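Local coordinates for protein EST1E (Clostridium proteoclasticum, PDB 2WTM) that hydrolyses ester bonds as a promiscuous feruloyl esterase of the alpha/beta-hydrolase superfamily, probably releasing ferulic acid from its esters, at residues V99-M104 with I124-I129; G106-G111 with D226-D231; G72-H77 with R166-N171. One frame throughout, in Å; residues are numbered along the deposited sequence.

Interaction 1: V99-M104 with I124-I129; sequences VTDIYM and IIKALI
The phenol ring of Y103 is the flat group at this contact: CB of K126 sits over one face, 4.2 Å from the ring centroid and 26° off its normal, a CH-pi contact, while CB of A127 lies in the ring plane at the edge, 3.6 Å from Y103 CD1. Residues of helix 234-249, M245 among them, and P28 and C30 of strand 27-33 also touch this side chain. The two segments are neighbouring parallel strands of the central sheet of the alpha/beta-hydrolase fold, ends of the beta-alpha-beta unit built from strand 99-107, helix 109-120 and strand 125-131. The axes of these short segments cross at 36°, and the backbone bonds vary in length and straightness. K126 N donates to I102 O nearly along the C=O axis, with an N-H...O angle of 170°. M104 N gives a longer bond to A127 O, and I129 N returns to M104 O, both in the carbonyl plane. Before the pairing begins, a water bridges the two segments, accepting from I102 N and donating to I124 O.

On the side of M104 and L128, facing helix 109-120, the extended M104 chain crosses I125 at about a right angle, and its CE meets I125 CD1 at 3.7 Å. The same CD1 touches I102 CG2, also at 3.7 Å, so one methyl fills the angle between two side chains of the other strand. K126 leaves with CG anti to its backbone N and runs alongside Y103; its CD passes 3.4 Å from D101 CG. A bend at the last torsion turns the ammonium to the phenol, and NZ, also bonded to Q248 O, donates to Y103 OH at 2.9 Å.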
ATOM      1  N   VAL A  99      17.484 -18.211  12.996  1.00 22.19           N
ATOM      2  CA  VAL A  99      16.246 -18.577  12.313  1.00 22.08           C
ATOM      3  C   VAL A  99      16.452 -19.623  11.247  1.00 20.32           C
ATOM      4  O   VAL A  99      17.325 -19.531  10.402  1.00 22.22           O
ATOM      5  CB  VAL A  99      15.543 -17.314  11.712  1.00 21.18           C
ATOM      6  CG1 VAL A  99      14.262 -17.723  10.993  1.00 22.54           C
ATOM      7  CG2 VAL A  99      15.188 -16.390  12.790  1.00 21.00           C
ATOM      8  N   THR A 100      15.614 -20.634  11.286  1.00 18.81           N
ATOM      9  CA  THR A 100      15.480 -21.569  10.210  1.00 19.01           C
ATOM     10  C   THR A 100      14.385 -21.121   9.231  1.00 19.16           C
ATOM     11  O   THR A 100      14.648 -20.350   8.309  1.00 21.77           O
ATOM     12  CB  THR A 100      15.265 -23.014  10.718  1.00 18.14           C
ATOM     13  OG1 THR A 100      14.072 -23.160  11.502  1.00 18.68           O
ATOM     14  CG2 THR A 100      16.490 -23.436  11.574  1.00 21.78           C
ATOM     15  N   ASP A 101      13.174 -21.585   9.451  1.00 17.25           N
ATOM     16  CA  ASP A 101      12.029 -21.179   8.646  1.00 16.00           C
ATOM     17  C   ASP A 101      11.234 -20.055   9.357  1.00 15.44           C
ATOM     18  O   ASP A 101      11.170 -19.984  10.582  1.00 17.05           O
ATOM     19  CB  ASP A 101      11.117 -22.345   8.413  1.00 16.00           C
ATOM     20  CG  ASP A 101      11.802 -23.534   7.761  1.00 18.28           C
ATOM     21  OD1 ASP A 101      12.299 -23.356   6.620  1.00 23.63           O
ATOM     22  OD2 ASP A 101      11.801 -24.626   8.384  1.00 22.97           O
ATOM     23  N   ILE A 102      10.532 -19.215   8.549  1.00 12.94           N
ATOM     24  CA  ILE A 102       9.718 -18.140   9.123  1.00 13.24           C
ATOM     25  C   ILE A 102       8.245 -18.428   8.833  1.00 12.97           C
ATOM     26  O   ILE A 102       7.925 -18.891   7.722  1.00 12.73           O
ATOM     27  CB  ILE A 102      10.116 -16.763   8.531  1.00 12.90           C
ATOM     28  CG1 ILE A 102      11.628 -16.537   8.789  1.00 14.67           C
ATOM     29  CG2 ILE A 102       9.249 -15.620   9.069  1.00 13.84           C
ATOM     30  CD1 ILE A 102      12.168 -15.301   8.148  1.00 15.77           C
ATOM     31  N   TYR A 103       7.394 -18.222   9.831  1.00 11.88           N
ATOM     32  CA  TYR A 103       5.968 -18.411   9.708  1.00 12.59           C
ATOM     33  C   TYR A 103       5.260 -17.106  10.031  1.00 12.12           C
ATOM     34  O   TYR A 103       5.856 -16.235  10.590  1.00  9.18           O
ATOM     35  CB  TYR A 103       5.510 -19.461  10.694  1.00 12.97           C
ATOM     36  CG  TYR A 103       6.087 -20.836  10.428  1.00 13.72           C
ATOM     37  CD1 TYR A 103       5.368 -21.766   9.699  1.00 15.19           C
ATOM     38  CD2 TYR A 103       7.314 -21.240  10.959  1.00 15.49           C
ATOM     39  CE1 TYR A 103       5.873 -23.053   9.466  1.00 16.20           C
ATOM     40  CE2 TYR A 103       7.811 -22.545  10.729  1.00 16.51           C
ATOM     41  CZ  TYR A 103       7.086 -23.410   9.986  1.00 18.08           C
ATOM     42  OH  TYR A 103       7.502 -24.735   9.718  1.00 18.79           O
ATOM     43  N   MET A 104       3.977 -16.993   9.705  1.00 10.67           N
ATOM     44  CA  MET A 104       3.195 -15.849  10.101  1.00 10.28           C
ATOM     45  C   MET A 104       1.884 -16.276  10.731  1.00 10.87           C
ATOM     46  O   MET A 104       1.211 -17.200  10.303  1.00 11.37           O
ATOM     47  CB  MET A 104       2.860 -14.922   8.947  1.00  9.76           C
ATOM     48  CG  MET A 104       4.015 -14.153   8.400  1.00  9.65           C
ATOM     49  SD  MET A 104       3.450 -13.136   6.961  1.00 11.16           S
ATOM     50  CE  MET A 104       4.890 -12.208   6.640  1.00 13.75           C
ATOM     51  N   ILE A 124       9.136 -17.159   1.276  1.00 16.45           N
ATOM     52  CA  ILE A 124       9.854 -17.023   2.564  1.00 16.71           C
ATOM     53  C   ILE A 124       8.996 -17.620   3.663  1.00 15.41           C
ATOM     54  O   ILE A 124       9.493 -18.147   4.637  1.00 17.05           O
ATOM     55  CB  ILE A 124      10.062 -15.446   2.942  1.00 18.17           C
ATOM     56  CG1 ILE A 124      10.700 -14.662   1.818  1.00 23.86           C
ATOM     57  CG2 ILE A 124      10.850 -15.229   4.221  1.00 21.53           C
ATOM     58  CD1 ILE A 124      12.015 -15.320   1.326  1.00 24.65           C
ATOM     59  N   ILE A 125       7.701 -17.442   3.580  1.00 13.06           N
ATOM     60  CA  ILE A 125       6.797 -17.800   4.693  1.00 12.29           C
ATOM     61  C   ILE A 125       6.297 -19.207   4.512  1.00 12.87           C
ATOM     62  O   ILE A 125       5.543 -19.495   3.577  1.00 12.65           O
ATOM     63  CB  ILE A 125       5.608 -16.793   4.809  1.00 12.36           C
ATOM     64  CG1 ILE A 125       6.118 -15.353   4.873  1.00 10.60           C
ATOM     65  CG2 ILE A 125       4.686 -17.212   5.937  1.00 10.41           C
ATOM     66  CD1 ILE A 125       7.062 -15.162   6.074  1.00 11.34           C
ATOM     67  N   LYS A 126       6.655 -20.093   5.447  1.00 13.13           N
ATOM     68  CA  LYS A 126       6.459 -21.501   5.242  1.00 13.65           C
ATOM     69  C   LYS A 126       5.029 -22.009   5.475  1.00 12.96           C
ATOM     70  O   LYS A 126       4.570 -22.982   4.880  1.00 14.76           O
ATOM     71  CB  LYS A 126       7.456 -22.235   6.130  1.00 14.91           C
ATOM     72  CG  LYS A 126       7.398 -23.789   5.993  1.00 17.03           C
ATOM     73  CD  LYS A 126       8.682 -24.324   6.669  1.00 19.33           C
ATOM     74  CE  LYS A 126       8.788 -25.897   6.679  1.00 22.92           C
ATOM     75  NZ  LYS A 126       7.646 -26.415   7.328  1.00 25.72           N
ATOM     76  N   ALA A 127       4.327 -21.381   6.412  1.00 11.44           N
ATOM     77  CA  ALA A 127       2.920 -21.600   6.663  1.00 11.05           C
ATOM     78  C   ALA A 127       2.302 -20.352   7.313  1.00 12.52           C
ATOM     79  O   ALA A 127       3.067 -19.497   7.789  1.00 10.94           O
ATOM     80  CB  ALA A 127       2.692 -22.842   7.560  1.00 13.54           C
ATOM     81  N   LEU A 128       0.981 -20.318   7.390  1.00 12.66           N
ATOM     82  CA  LEU A 128       0.232 -19.081   7.676  1.00 11.58           C
ATOM     83  C   LEU A 128      -0.924 -19.431   8.564  1.00 12.52           C
ATOM     84  O   LEU A 128      -1.674 -20.387   8.306  1.00 12.46           O
ATOM     85  CB  LEU A 128      -0.282 -18.517   6.343  1.00 11.57           C
ATOM     86  CG  LEU A 128      -1.237 -17.370   6.489  1.00 11.62           C
ATOM     87  CD1 LEU A 128      -0.611 -16.141   7.045  1.00 12.27           C
ATOM     88  CD2 LEU A 128      -1.779 -17.100   5.128  1.00 11.80           C
ATOM     89  N   ILE A 129      -1.110 -18.635   9.604  1.00 12.53           N
ATOM     90  CA  ILE A 129      -2.207 -18.794  10.567  1.00 12.42           C
ATOM     91  C   ILE A 129      -3.049 -17.537  10.777  1.00 12.05           C
ATOM     92  O   ILE A 129      -2.770 -16.757  11.674  1.00 11.45           O
ATOM     93  CB  ILE A 129      -1.661 -19.279  11.926  1.00 13.76           C
ATOM     94  CG1 ILE A 129      -0.769 -20.496  11.690  1.00 13.46           C
ATOM     95  CG2 ILE A 129      -2.846 -19.654  12.807  1.00 14.55           C
ATOM     96  CD1 ILE A 129      -0.084 -20.967  12.937  1.00 15.97           C
TER
HETATM   97  O   HOH W   1      11.424 -19.294   5.878  1.00 19.67           O

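Interaction 2: G106-G111 with D226-D231. With PO4 (phosphate ion), chain E.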
ATOM      1  N   GLY A 106      -1.676 -14.029  12.772  1.00 10.47           N
ATOM      2  CA  GLY A 106      -2.258 -12.732  13.103  1.00 10.41           C
ATOM      3  C   GLY A 106      -3.702 -12.824  13.438  1.00 10.92           C
ATOM      4  O   GLY A 106      -4.336 -13.703  12.905  1.00 10.19           O
ATOM      5  N   HIS A 107      -4.206 -11.915  14.276  1.00  9.89           N
ATOM      6  CA  HIS A 107      -5.616 -11.883  14.629  1.00  9.93           C
ATOM      7  C   HIS A 107      -6.364 -10.730  13.974  1.00 11.43           C
ATOM      8  O   HIS A 107      -5.916  -9.562  14.034  1.00  9.88           O
ATOM      9  CB  HIS A 107      -5.706 -11.824  16.154  1.00 10.55           C
ATOM     10  CG  HIS A 107      -7.112 -11.891  16.676  1.00 12.30           C
ATOM     11  ND1 HIS A 107      -7.803 -10.773  17.099  1.00 14.57           N
ATOM     12  CD2 HIS A 107      -7.969 -12.925  16.768  1.00 12.09           C
ATOM     13  CE1 HIS A 107      -9.019 -11.145  17.472  1.00 15.99           C
ATOM     14  NE2 HIS A 107      -9.139 -12.441  17.279  1.00 14.62           N
ATOM     15  N   SER A 108      -7.536 -11.066  13.393  1.00  9.56           N
ATOM     16  CA  SER A 108      -8.508 -10.096  12.912  1.00 10.86           C
ATOM     17  C   SER A 108      -7.884  -9.181  11.835  1.00 10.63           C
ATOM     18  O   SER A 108      -7.491  -9.700  10.835  1.00  9.24           O
ATOM     19  CB  SER A 108      -9.208  -9.352  14.055  1.00 13.80           C
ATOM     20  OG  SER A 108     -10.373  -8.700  13.529  1.00 14.34           O
ATOM     21  N   GLN A 109      -7.782  -7.869  12.039  1.00 10.13           N
ATOM     22  CA  GLN A 109      -7.009  -7.066  11.062  1.00  9.43           C
ATOM     23  C   GLN A 109      -5.595  -7.558  10.863  1.00  9.36           C
ATOM     24  O   GLN A 109      -5.039  -7.507   9.775  1.00  9.02           O
ATOM     25  CB  GLN A 109      -6.995  -5.579  11.376  1.00  9.31           C
ATOM     26  CG  GLN A 109      -6.262  -4.757  10.346  1.00 10.31           C
ATOM     27  CD  GLN A 109      -6.508  -3.255  10.591  1.00 10.72           C
ATOM     28  OE1 GLN A 109      -7.646  -2.814  10.238  1.00 13.43           O
ATOM     29  NE2 GLN A 109      -5.569  -2.485  11.032  1.00  6.64           N
ATOM     30  N   GLY A 110      -4.968  -8.128  11.895  1.00  9.00           N
ATOM     31  CA  GLY A 110      -3.667  -8.757  11.781  1.00 10.36           C
ATOM     32  C   GLY A 110      -3.680 -10.042  10.985  1.00  8.52           C
ATOM     33  O   GLY A 110      -2.719 -10.385  10.341  1.00  8.81           O
ATOM     34  N   GLY A 111      -4.826 -10.721  11.015  1.00  9.10           N
ATOM     35  CA  GLY A 111      -5.046 -11.975  10.286  1.00  9.92           C
ATOM     36  C   GLY A 111      -5.179 -11.658   8.819  1.00  7.80           C
ATOM     37  O   GLY A 111      -4.503 -12.298   7.985  1.00  9.00           O
ATOM     38  N   ASP A 226     -17.941 -19.605  20.127  1.00 19.59           N
ATOM     39  CA  ASP A 226     -16.971 -18.657  20.660  1.00 17.12           C
ATOM     40  C   ASP A 226     -16.947 -17.304  19.927  1.00 17.27           C
ATOM     41  O   ASP A 226     -17.461 -17.176  18.802  1.00 16.66           O
ATOM     42  CB  ASP A 226     -15.608 -19.267  20.727  1.00 18.00           C
ATOM     43  CG  ASP A 226     -14.831 -18.801  21.945  1.00 16.91           C
ATOM     44  OD1 ASP A 226     -15.254 -17.833  22.622  1.00 18.43           O
ATOM     45  OD2 ASP A 226     -13.785 -19.393  22.169  1.00 19.70           O
ATOM     46  N   THR A 227     -16.370 -16.337  20.626  1.00 16.93           N
ATOM     47  CA  THR A 227     -16.414 -14.941  20.293  1.00 17.20           C
ATOM     48  C   THR A 227     -15.159 -14.553  19.461  1.00 16.06           C
ATOM     49  O   THR A 227     -14.283 -15.357  19.137  1.00 15.73           O
ATOM     50  CB  THR A 227     -16.490 -14.121  21.581  1.00 17.83           C
ATOM     51  OG1 THR A 227     -15.281 -14.264  22.329  1.00 18.68           O
ATOM     52  CG2 THR A 227     -17.661 -14.641  22.474  1.00 21.23           C
ATOM     53  N   HIS A 228     -15.140 -13.300  19.121  1.00 15.47           N
ATOM     54  CA  HIS A 228     -14.041 -12.761  18.292  1.00 15.26           C
ATOM     55  C   HIS A 228     -12.664 -12.985  18.892  1.00 15.54           C
ATOM     56  O   HIS A 228     -11.723 -13.256  18.146  1.00 15.92           O
ATOM     57  CB  HIS A 228     -14.280 -11.279  18.069  1.00 15.66           C
ATOM     58  CG  HIS A 228     -13.358 -10.655  17.069  1.00 16.45           C
ATOM     59  ND1 HIS A 228     -13.123 -11.192  15.825  1.00 17.30           N
ATOM     60  CD2 HIS A 228     -12.605  -9.521  17.147  1.00 17.91           C
ATOM     61  CE1 HIS A 228     -12.248 -10.428  15.181  1.00 16.58           C
ATOM     62  NE2 HIS A 228     -11.913  -9.419  15.962  1.00 17.52           N
ATOM     63  N   CYS A 229     -12.538 -12.794  20.202  1.00 17.22           N
ATOM     64  CA  CYS A 229     -11.251 -12.997  20.902  1.00 16.76           C
ATOM     65  C   CYS A 229     -11.223 -14.244  21.758  1.00 17.88           C
ATOM     66  O   CYS A 229     -10.381 -14.374  22.672  1.00 18.38           O
ATOM     67  CB  CYS A 229     -10.873 -11.798  21.758  1.00 18.53           C
ATOM     68  SG  CYS A 229     -10.580 -10.260  20.883  1.00 21.90           S
ATOM     69  N   TYR A 230     -12.134 -15.168  21.469  1.00 17.59           N
ATOM     70  CA  TYR A 230     -12.132 -16.480  22.108  1.00 18.95           C
ATOM     71  C   TYR A 230     -12.314 -16.412  23.643  1.00 20.45           C
ATOM     72  O   TYR A 230     -11.506 -16.947  24.432  1.00 19.90           O
ATOM     73  CB  TYR A 230     -10.902 -17.293  21.682  1.00 18.44           C
ATOM     74  CG  TYR A 230     -10.430 -16.993  20.282  1.00 15.88           C
ATOM     75  CD1 TYR A 230     -11.229 -17.298  19.180  1.00 16.95           C
ATOM     76  CD2 TYR A 230      -9.211 -16.410  20.038  1.00 17.04           C
ATOM     77  CE1 TYR A 230     -10.777 -17.074  17.887  1.00 17.70           C
ATOM     78  CE2 TYR A 230      -8.765 -16.181  18.744  1.00 16.78           C
ATOM     79  CZ  TYR A 230      -9.564 -16.476  17.693  1.00 16.75           C
ATOM     80  OH  TYR A 230      -9.204 -16.274  16.367  1.00 16.39           O
ATOM     81  N   ASP A 231     -13.386 -15.757  24.042  1.00 21.94           N
ATOM     82  CA  ASP A 231     -13.657 -15.523  25.476  1.00 23.07           C
ATOM     83  C   ASP A 231     -13.924 -16.884  26.129  1.00 23.74           C
ATOM     84  O   ASP A 231     -13.536 -17.098  27.288  1.00 24.73           O
ATOM     85  CB  ASP A 231     -14.863 -14.638  25.672  1.00 24.09           C
ATOM     86  CG  ASP A 231     -14.672 -13.228  25.198  1.00 27.35           C
ATOM     87  OD1 ASP A 231     -13.547 -12.748  25.074  1.00 31.87           O
ATOM     88  OD2 ASP A 231     -15.703 -12.553  25.037  1.00 34.77           O
TER
HETATM   89  P   PO4 E1249      -9.739  -6.227  15.464  1.00 27.61           P
HETATM   90  O1  PO4 E1249      -8.999  -6.784  16.676  1.00 29.77           O
HETATM   91  O2  PO4 E1249     -10.212  -4.894  15.996  1.00 27.00           O
HETATM   92  O3  PO4 E1249     -11.013  -7.021  15.216  1.00 29.06           O
HETATM   93  O4  PO4 E1249      -8.912  -6.175  14.148  1.00 15.24           O
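From its CB, the side chain of H107 extends toward the loop 226-231, with CG anti to the backbone N. It precedes S108 in a G-x-S-x-G sequence whose strand-turn-helix geometry fits the nucleophile elbow of alpha/beta-hydrolases; S108 has a positive phi of 59°, the strained backbone expected there. Along the imidazole of H107, CD2 meets the hydroxyl of Y230 at the ring edge, and that OH is itself hydrogen-bonded to S132. CE1 lies over one face of the H228 ring, offset toward its rim, the two planes being 46° apart; C229 SG approaches the same carbon obliquely. At the tip, H107 NE2 donates to H228 O over 2.8 Å. The acceptor lies in the imidazole plane, but the donor stands 30° above the carbonyl plane. H107 thus holds the backbone of H228, the residue whose ring edge meets S108.

H228, with ND1 bonded to D200, completes what is probably the Ser-His-Asp catalytic triad. S108 OG lies in the plane of the H228 ring, 3.0 Å from its NE2. A phosphate ion, probably from the crystallisation liquor, occupies this site: Q109 N donates to its O4 at 2.9 Å and F36 N also binds it, consistent with an oxyanion hole. Phosphate O3 takes two bonds, from H228 NE2 at 2.7 Å and a very short one from S108 OG at 2.5 Å.

Interaction 3: G72-H77 with R166-N171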
ATOM      1  N   GLY A  72       3.658   6.516  15.596  1.00 10.95           N
ATOM      2  CA  GLY A  72       2.516   6.880  14.776  1.00 12.24           C
ATOM      3  C   GLY A  72       1.261   6.966  15.574  1.00 12.87           C
ATOM      4  O   GLY A  72       1.139   6.353  16.642  1.00 12.06           O
ATOM      5  N   LYS A  73       0.282   7.700  15.055  1.00 13.84           N
ATOM      6  CA  LYS A  73      -1.027   7.862  15.664  1.00 13.38           C
ATOM      7  C   LYS A  73      -1.999   6.871  15.038  1.00 11.78           C
ATOM      8  O   LYS A  73      -1.995   6.680  13.782  1.00 10.05           O
ATOM      9  CB  LYS A  73      -1.597   9.292  15.396  1.00 14.82           C
ATOM     10  CG  LYS A  73      -0.860  10.448  16.055  1.00 16.52           C
ATOM     11  CD  LYS A  73      -1.566  11.825  15.618  1.00 17.36           C
ATOM     12  CE  LYS A  73      -0.969  13.075  16.282  1.00 25.36           C
ATOM     13  N   PHE A  74      -2.851   6.308  15.862  1.00 11.89           N
ATOM     14  CA  PHE A  74      -3.832   5.360  15.399  1.00 11.46           C
ATOM     15  C   PHE A  74      -4.588   5.898  14.196  1.00 11.12           C
ATOM     16  O   PHE A  74      -4.845   5.182  13.198  1.00 10.43           O
ATOM     17  CB  PHE A  74      -4.824   5.068  16.549  1.00 12.07           C
ATOM     18  CG  PHE A  74      -5.941   4.233  16.153  1.00 11.21           C
ATOM     19  CD1 PHE A  74      -5.823   2.849  16.156  1.00 11.06           C
ATOM     20  CD2 PHE A  74      -7.135   4.801  15.663  1.00 13.62           C
ATOM     21  CE1 PHE A  74      -6.877   2.056  15.740  1.00 12.13           C
ATOM     22  CE2 PHE A  74      -8.220   3.989  15.242  1.00 10.89           C
ATOM     23  CZ  PHE A  74      -8.067   2.622  15.291  1.00 11.73           C
ATOM     24  N   GLU A  75      -4.939   7.180  14.270  1.00 11.02           N
ATOM     25  CA  GLU A  75      -5.773   7.754  13.221  1.00 10.12           C
ATOM     26  C   GLU A  75      -5.106   7.742  11.858  1.00  9.19           C
ATOM     27  O   GLU A  75      -5.822   7.849  10.858  1.00 10.95           O
ATOM     28  CB  GLU A  75      -6.196   9.194  13.577  1.00  9.11           C
ATOM     29  CG  GLU A  75      -5.094  10.197  13.602  1.00 12.84           C
ATOM     30  CD  GLU A  75      -5.453  11.456  14.405  1.00 17.76           C
ATOM     31  OE1 GLU A  75      -5.567  11.381  15.646  1.00 19.92           O
ATOM     32  OE2 GLU A  75      -5.603  12.511  13.773  1.00 23.87           O
ATOM     33  N   ASP A  76      -3.793   7.711  11.838  1.00 10.33           N
ATOM     34  CA  ASP A  76      -3.063   7.821  10.561  1.00  9.85           C
ATOM     35  C   ASP A  76      -2.670   6.436  10.054  1.00  9.52           C
ATOM     36  O   ASP A  76      -1.906   6.333   9.089  1.00  9.62           O
ATOM     37  CB  ASP A  76      -1.802   8.625  10.805  1.00 11.10           C
ATOM     38  CG  ASP A  76      -2.100  10.081  11.034  1.00 12.34           C
ATOM     39  OD1 ASP A  76      -2.933  10.618  10.328  1.00 14.87           O
ATOM     40  OD2 ASP A  76      -1.494  10.697  11.934  1.00 13.40           O
ATOM     41  N   HIS A  77      -3.067   5.369  10.728  1.00  9.11           N
ATOM     42  CA  HIS A  77      -2.690   4.000  10.224  1.00  8.14           C
ATOM     43  C   HIS A  77      -3.555   3.616   9.073  1.00  8.36           C
ATOM     44  O   HIS A  77      -4.686   4.048   8.955  1.00 10.42           O
ATOM     45  CB  HIS A  77      -2.748   2.966  11.329  1.00  9.46           C
ATOM     46  CG  HIS A  77      -3.998   2.150  11.444  1.00  9.72           C
ATOM     47  ND1 HIS A  77      -5.067   2.521  12.231  1.00 10.18           N
ATOM     48  CD2 HIS A  77      -4.299   0.918  10.959  1.00  9.85           C
ATOM     49  CE1 HIS A  77      -5.980   1.542  12.217  1.00 10.42           C
ATOM     50  NE2 HIS A  77      -5.545   0.560  11.436  1.00  9.68           N
ATOM     51  N   ARG A 166     -11.469   6.694  19.809  1.00 14.20           N
ATOM     52  CA  ARG A 166     -10.424   6.795  18.796  1.00 14.43           C
ATOM     53  C   ARG A 166     -10.991   7.538  17.583  1.00 13.89           C
ATOM     54  O   ARG A 166     -12.223   7.666  17.385  1.00 15.01           O
ATOM     55  CB  ARG A 166     -10.013   5.409  18.363  1.00 14.03           C
ATOM     56  CG  ARG A 166      -9.172   4.740  19.441  1.00 16.29           C
ATOM     57  CD  ARG A 166      -8.903   3.349  19.067  1.00 16.06           C
ATOM     58  NE  ARG A 166      -7.965   2.752  20.020  1.00 18.05           N
ATOM     59  CZ  ARG A 166      -8.360   2.013  21.048  1.00 18.03           C
ATOM     60  NH1 ARG A 166      -9.646   1.699  21.230  1.00 17.36           N
ATOM     61  NH2 ARG A 166      -7.435   1.511  21.886  1.00 22.68           N
ATOM     62  N   LYS A 167     -10.076   7.976  16.743  1.00 14.25           N
ATOM     63  CA  LYS A 167     -10.384   8.662  15.522  1.00 14.36           C
ATOM     64  C   LYS A 167      -9.645   7.920  14.398  1.00 12.36           C
ATOM     65  O   LYS A 167      -8.554   7.463  14.587  1.00 11.91           O
ATOM     66  CB  LYS A 167      -9.813  10.084  15.574  1.00 15.90           C
ATOM     67  CG  LYS A 167     -10.257  11.010  16.669  1.00 22.14           C
ATOM     68  CD  LYS A 167      -9.542  12.345  16.518  1.00 20.69           C
ATOM     69  CE  LYS A 167     -10.018  13.458  17.452  1.00 27.12           C
ATOM     70  NZ  LYS A 167      -9.242  14.714  17.110  1.00 30.06           N
ATOM     71  N   LEU A 168     -10.217   7.917  13.215  1.00 11.46           N
ATOM     72  CA  LEU A 168      -9.571   7.267  12.086  1.00 10.75           C
ATOM     73  C   LEU A 168      -9.770   8.132  10.843  1.00 11.35           C
ATOM     74  O   LEU A 168     -10.913   8.383  10.464  1.00 12.74           O
ATOM     75  CB  LEU A 168     -10.118   5.870  11.899  1.00 11.16           C
ATOM     76  CG  LEU A 168      -9.493   5.000  10.803  1.00 11.19           C
ATOM     77  CD1 LEU A 168      -8.016   4.671  11.264  1.00 10.41           C
ATOM     78  CD2 LEU A 168     -10.297   3.754  10.543  1.00 10.21           C
ATOM     79  N   LYS A 169      -8.681   8.485  10.143  1.00 10.13           N
ATOM     80  CA  LYS A 169      -8.822   9.230   8.891  1.00 11.61           C
ATOM     81  C   LYS A 169      -9.396   8.377   7.792  1.00 11.47           C
ATOM     82  O   LYS A 169      -9.187   7.181   7.704  1.00 10.92           O
ATOM     83  CB  LYS A 169      -7.486   9.838   8.474  1.00 11.43           C
ATOM     84  CG  LYS A 169      -6.995  10.919   9.402  1.00 14.72           C
ATOM     85  CD  LYS A 169      -5.723  11.498   8.991  1.00 16.31           C
ATOM     86  CE  LYS A 169      -5.372  12.671  10.006  1.00 16.35           C
ATOM     87  NZ  LYS A 169      -3.941  13.114   9.734  1.00 20.43           N
ATOM     88  N   GLY A 170     -10.171   8.994   6.893  1.00 11.25           N
ATOM     89  CA  GLY A 170     -10.799   8.208   5.809  1.00 10.10           C
ATOM     90  C   GLY A 170      -9.799   7.664   4.828  1.00  9.97           C
ATOM     91  O   GLY A 170     -10.133   6.745   4.075  1.00 10.66           O
ATOM     92  N   ASN A 171      -8.550   8.096   4.936  1.00  9.80           N
ATOM     93  CA  ASN A 171      -7.491   7.469   4.136  1.00  9.96           C
ATOM     94  C   ASN A 171      -7.438   5.940   4.411  1.00 10.78           C
ATOM     95  O   ASN A 171      -7.110   5.150   3.532  1.00 10.98           O
ATOM     96  CB  ASN A 171      -6.100   8.036   4.508  1.00  9.98           C
ATOM     97  CG  ASN A 171      -5.916   9.467   4.030  1.00 13.15           C
ATOM     98  OD1 ASN A 171      -6.722   9.941   3.197  1.00 15.35           O
ATOM     99  ND2 ASN A 171      -4.923  10.176   4.563  1.00 13.53           N
TER
HETATM  100  O   HOH W   2      -1.616  13.252  12.191  1.00 38.71           O
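Residues 74-76 form one short 3-10 turn, with D76 N bonded to K73 O, and this turn rests against strand 166-169, half of a two-stranded antiparallel hairpin with strand 159-162. The nearest CA atoms across the two segments are those of E75 and L168, 4.0 Å apart. One backbone bond joins them: K169 N donates to E75 O at 3.0 Å, on a carbonyl lone pair and almost straight at 171°. K167 O points back at the turn, 3.1 Å from E75 CA in a CA-H...O contact, and also lies in the plane of the F74 ring at its edge.

F74, with CG anti to its backbone N, crosses R166 at about a right angle. R166 CD lies over the ring centre, 3.9 Å from the centroid and 8° off the normal, a CH-pi contact. ND1 of H77 is over the opposite face of F74, toward the rim, while donating to F74 O. L168 CD1 rests against this bonded pair, 3.8 Å from H77 ND1. The extended K169 chain runs alongside D76 to a salt bridge, NZ to OD1 at 2.8 Å on the syn lone pair.

E75 OE2 stands 4.4 Å from K169 NZ, beyond salt-bridge distance, and a water donates to D76 OD2, so lysine and aspartate are probably both charged, beside the CH-pi and aliphatic packing of F74, R166 and L168.

Interactions 1 and 2 share strand 99-107: its first part pairs with strand 125-131 in interaction 1, and its end turns into the probable nucleophile elbow of interaction 2. Their centres are 20 Å apart, yet they touch where G106 N and I129 O, 3.1 Å apart, probably continue the sheet's hydrogen bonding. Interaction 3 lies 21 Å, centre to centre, from interaction 2 and meets it through Q109 NE2 and H77 NE2, a probable hydrogen bond of 3.1 Å, so the hairpin contact reaches the residue whose backbone N holds the phosphate. Interactions 1 and 3 do not touch; the two contacts lie on opposite sides of the chain's centre, with about 17 Å between their nearest atoms.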